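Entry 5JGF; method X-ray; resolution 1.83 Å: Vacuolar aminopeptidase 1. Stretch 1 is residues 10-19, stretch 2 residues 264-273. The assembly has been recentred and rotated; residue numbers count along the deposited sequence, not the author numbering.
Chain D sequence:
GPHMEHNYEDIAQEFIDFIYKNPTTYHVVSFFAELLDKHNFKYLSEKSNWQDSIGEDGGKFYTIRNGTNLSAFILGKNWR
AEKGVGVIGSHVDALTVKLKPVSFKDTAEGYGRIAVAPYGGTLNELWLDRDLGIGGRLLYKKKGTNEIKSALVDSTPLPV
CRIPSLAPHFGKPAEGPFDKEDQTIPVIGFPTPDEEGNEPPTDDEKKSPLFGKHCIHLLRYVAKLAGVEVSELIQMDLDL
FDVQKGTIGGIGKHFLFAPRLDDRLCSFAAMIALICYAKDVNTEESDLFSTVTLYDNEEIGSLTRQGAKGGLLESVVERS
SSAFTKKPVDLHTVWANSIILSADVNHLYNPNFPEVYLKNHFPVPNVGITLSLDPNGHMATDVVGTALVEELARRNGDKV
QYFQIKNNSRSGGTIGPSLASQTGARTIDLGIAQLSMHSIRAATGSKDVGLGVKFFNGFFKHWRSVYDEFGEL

Stretch 1, residues 10-19: DIAQEFIDFI
Stretch 2, residues 264-273: RLCSFAAMIA

Both stretches are helical throughout, part of longer helices, with phi/psi near -64/-42 except Arg264, at -72/-16, and i to i-4 backbone hydrogen bonds such as Phe15 N to Ile11 O, 2.9 Å. Their N-to-C directions diverge by 122° and the axes approach to 11.0 Å, with Phe15, Phe18 and Phe268 packed between them. In register, Phe15 CA lies 7.3 Å from Phe268 CA and Ile19 CA 7.8 Å from Arg264 CA.

Phe268 (chi1 t, chi2 85°) points toward stretch 1 and gives the largest share of the 412 Å² buried. Phe15 CA sits over one face of its ring, 4.2 Å from the centroid, and Phe15 (t, 66°) turns its ring edge to that face, centroids 5.4 Å apart, planes at 60°. Phe18 (t, 69°) meets Phe268 obliquely at 31°, Phe18 CD2 to Phe268 CD1 3.4 Å. Partly exposed Ile11 (t, p) extends CD1 to the ring edge, 3.8 Å from Phe268 CE2. Leu265 (t, p) places CD1 over the Phe15 face, 4.1 Å from the centroid; buried Phe and Leu suit this apolar packing. Phe15 CE1 approaches Arg264 O at 3.5 Å. Ile19 CD1 (m, m) packs 3.8 Å from Arg264 CB. Arg264 (m, t, t) then leads its end away; a water accepts from Arg264 NH1 (2.9 Å) and donates to Ile19 O (3.1 Å), bridging two stretches that share no direct hydrogen bond.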

# COMPACT_ATOMS: atom_id res chain seq x y z
N ASP D 10 54.64 -4.61 -22.53
CA ASP D 10 55.45 -5.33 -21.56
C ASP D 10 55.07 -4.97 -20.13
O ASP D 10 54.91 -5.85 -19.28
CB ASP D 10 56.94 -5.03 -21.78
CG ASP D 10 57.47 -5.64 -23.07
OD1 ASP D 10 56.83 -6.56 -23.61
OD2 ASP D 10 58.54 -5.20 -23.54
N ILE D 11 54.90 -3.69 -19.85
CA ILE D 11 54.54 -3.29 -18.50
C ILE D 11 53.13 -3.78 -18.15
O ILE D 11 52.84 -4.11 -17.01
CB ILE D 11 54.64 -1.75 -18.30
CG1 ILE D 11 54.59 -1.42 -16.81
CG2 ILE D 11 53.53 -1.04 -19.04
CD1 ILE D 11 55.70 -2.06 -16.01
N ALA D 12 52.25 -3.83 -19.15
CA ALA D 12 50.89 -4.32 -18.94
C ALA D 12 50.96 -5.78 -18.50
O ALA D 12 50.25 -6.20 -17.59
CB ALA D 12 50.06 -4.19 -20.22
N GLN D 13 51.83 -6.55 -19.16
CA GLN D 13 52.00 -7.96 -18.82
C GLN D 13 52.63 -8.12 -17.44
O GLN D 13 52.25 -9.02 -16.68
CB GLN D 13 52.87 -8.67 -19.86
CG GLN D 13 52.17 -8.99 -21.17
CD GLN D 13 50.90 -9.82 -20.96
OE1 GLN D 13 50.90 -10.80 -20.22
NE2 GLN D 13 49.83 -9.42 -21.63
N GLU D 14 53.59 -7.26 -17.11
CA GLU D 14 54.23 -7.32 -15.81
C GLU D 14 53.18 -7.08 -14.73
O GLU D 14 53.20 -7.73 -13.69
CB GLU D 14 55.33 -6.27 -15.68
CG GLU D 14 56.61 -6.58 -16.45
CD GLU D 14 57.25 -7.89 -16.02
OE1 GLU D 14 57.28 -8.18 -14.80
OE2 GLU D 14 57.72 -8.64 -16.90
N PHE D 15 52.28 -6.14 -14.99
CA PHE D 15 51.22 -5.84 -14.04
C PHE D 15 50.31 -7.05 -13.85
O PHE D 15 49.97 -7.41 -12.72
CB PHE D 15 50.38 -4.65 -14.52
CG PHE D 15 49.21 -4.33 -13.61
CD1 PHE D 15 49.43 -3.88 -12.31
CD2 PHE D 15 47.91 -4.51 -14.05
CE1 PHE D 15 48.35 -3.61 -11.45
CE2 PHE D 15 46.82 -4.25 -13.20
CZ PHE D 15 47.05 -3.80 -11.90
N ILE D 16 49.92 -7.68 -14.95
CA ILE D 16 49.05 -8.86 -14.88
C ILE D 16 49.72 -9.95 -14.04
O ILE D 16 49.08 -10.57 -13.18
CB ILE D 16 48.73 -9.40 -16.29
CG1 ILE D 16 47.73 -8.46 -16.98
CG2 ILE D 16 48.19 -10.83 -16.21
CD1 ILE D 16 47.44 -8.80 -18.43
N ASP D 17 51.01 -10.18 -14.27
CA ASP D 17 51.74 -11.19 -13.50
C ASP D 17 51.80 -10.81 -12.02
O ASP D 17 51.66 -11.66 -11.15
CB ASP D 17 53.16 -11.36 -14.06
CG ASP D 17 53.17 -11.92 -15.46
OD1 ASP D 17 52.18 -12.57 -15.85
OD2 ASP D 17 54.18 -11.73 -16.18
N PHE D 18 52.01 -9.52 -11.75
CA PHE D 18 52.08 -9.01 -10.39
C PHE D 18 50.78 -9.31 -9.65
O PHE D 18 50.78 -9.82 -8.53
CB PHE D 18 52.35 -7.49 -10.43
CG PHE D 18 51.89 -6.74 -9.21
CD1 PHE D 18 52.52 -6.91 -7.99
CD2 PHE D 18 50.84 -5.83 -9.30
CE1 PHE D 18 52.12 -6.17 -6.86
CE2 PHE D 18 50.43 -5.09 -8.20
CZ PHE D 18 51.07 -5.26 -6.97
N ILE D 19 49.65 -8.99 -10.28
CA ILE D 19 48.35 -9.22 -9.67
C ILE D 19 48.12 -10.71 -9.42
O ILE D 19 47.64 -11.10 -8.35
CB ILE D 19 47.22 -8.68 -10.58
CG1 ILE D 19 47.25 -7.15 -10.59
CG2 ILE D 19 45.86 -9.22 -10.12
CD1 ILE D 19 46.90 -6.50 -9.25
N ARG D 264 45.60 -1.61 -6.50
CA ARG D 264 46.93 -2.13 -6.81
C ARG D 264 47.39 -1.64 -8.18
O ARG D 264 48.58 -1.68 -8.51
CB ARG D 264 46.91 -3.66 -6.73
CG ARG D 264 46.77 -4.13 -5.29
CD ARG D 264 46.34 -5.58 -5.10
NE ARG D 264 46.09 -5.80 -3.67
CZ ARG D 264 45.73 -6.95 -3.13
NH1 ARG D 264 45.57 -8.02 -3.89
NH2 ARG D 264 45.51 -7.04 -1.82
N LEU D 265 46.44 -1.14 -8.97
CA LEU D 265 46.77 -0.58 -10.29
C LEU D 265 47.62 0.68 -10.08
O LEU D 265 48.69 0.83 -10.67
CB LEU D 265 45.48 -0.24 -11.05
CG LEU D 265 45.57 0.46 -12.41
CD1 LEU D 265 46.52 -0.29 -13.34
CD2 LEU D 265 44.17 0.55 -13.01
N CYS D 266 47.13 1.59 -9.24
CA CYS D 266 47.88 2.82 -8.95
C CYS D 266 49.11 2.52 -8.10
O CYS D 266 50.16 3.14 -8.28
CB CYS D 266 47.01 3.84 -8.21
SG CYS D 266 45.83 4.71 -9.26
N SER D 267 48.98 1.58 -7.17
CA SER D 267 50.10 1.23 -6.31
C SER D 267 51.27 0.72 -7.13
O SER D 267 52.41 1.15 -6.94
CB SER D 267 49.68 0.16 -5.29
OG SER D 267 48.78 0.71 -4.34
N PHE D 268 50.99 -0.19 -8.07
CA PHE D 268 52.03 -0.75 -8.94
C PHE D 268 52.65 0.35 -9.81
O PHE D 268 53.87 0.48 -9.89
CB PHE D 268 51.42 -1.83 -9.83
CG PHE D 268 52.41 -2.49 -10.76
CD1 PHE D 268 53.19 -3.56 -10.32
CD2 PHE D 268 52.55 -2.05 -12.07
CE1 PHE D 268 54.10 -4.19 -11.18
CE2 PHE D 268 53.46 -2.67 -12.94
CZ PHE D 268 54.23 -3.74 -12.49
N ALA D 269 51.80 1.13 -10.47
CA ALA D 269 52.27 2.21 -11.33
C ALA D 269 53.13 3.21 -10.56
O ALA D 269 54.16 3.66 -11.06
CB ALA D 269 51.09 2.92 -11.99
N ALA D 270 52.70 3.56 -9.35
CA ALA D 270 53.46 4.51 -8.54
C ALA D 270 54.81 3.95 -8.10
O ALA D 270 55.83 4.65 -8.16
CB ALA D 270 52.64 4.94 -7.32
N MET D 271 54.83 2.69 -7.66
CA MET D 271 56.08 2.08 -7.22
C MET D 271 57.07 1.90 -8.37
O MET D 271 58.27 2.14 -8.21
CB MET D 271 55.83 0.72 -6.56
CG MET D 271 55.29 0.79 -5.14
SD MET D 271 56.33 1.75 -3.99
CE MET D 271 57.89 1.11 -4.31
N ILE D 272 56.58 1.47 -9.52
CA ILE D 272 57.45 1.29 -10.68
C ILE D 272 58.02 2.64 -11.07
O ILE D 272 59.20 2.76 -11.41
CB ILE D 272 56.68 0.67 -11.87
CG1 ILE D 272 56.26 -0.76 -11.52
CG2 ILE D 272 57.55 0.68 -13.12
CD1 ILE D 272 57.42 -1.70 -11.21
N ALA D 273 57.19 3.68 -11.02
CA ALA D 273 57.64 5.02 -11.36
C ALA D 273 58.75 5.44 -10.40
O ALA D 273 59.76 6.02 -10.81
CB ALA D 273 56.48 6.00 -11.30
O HOH W 1 46.64 -9.01 -6.34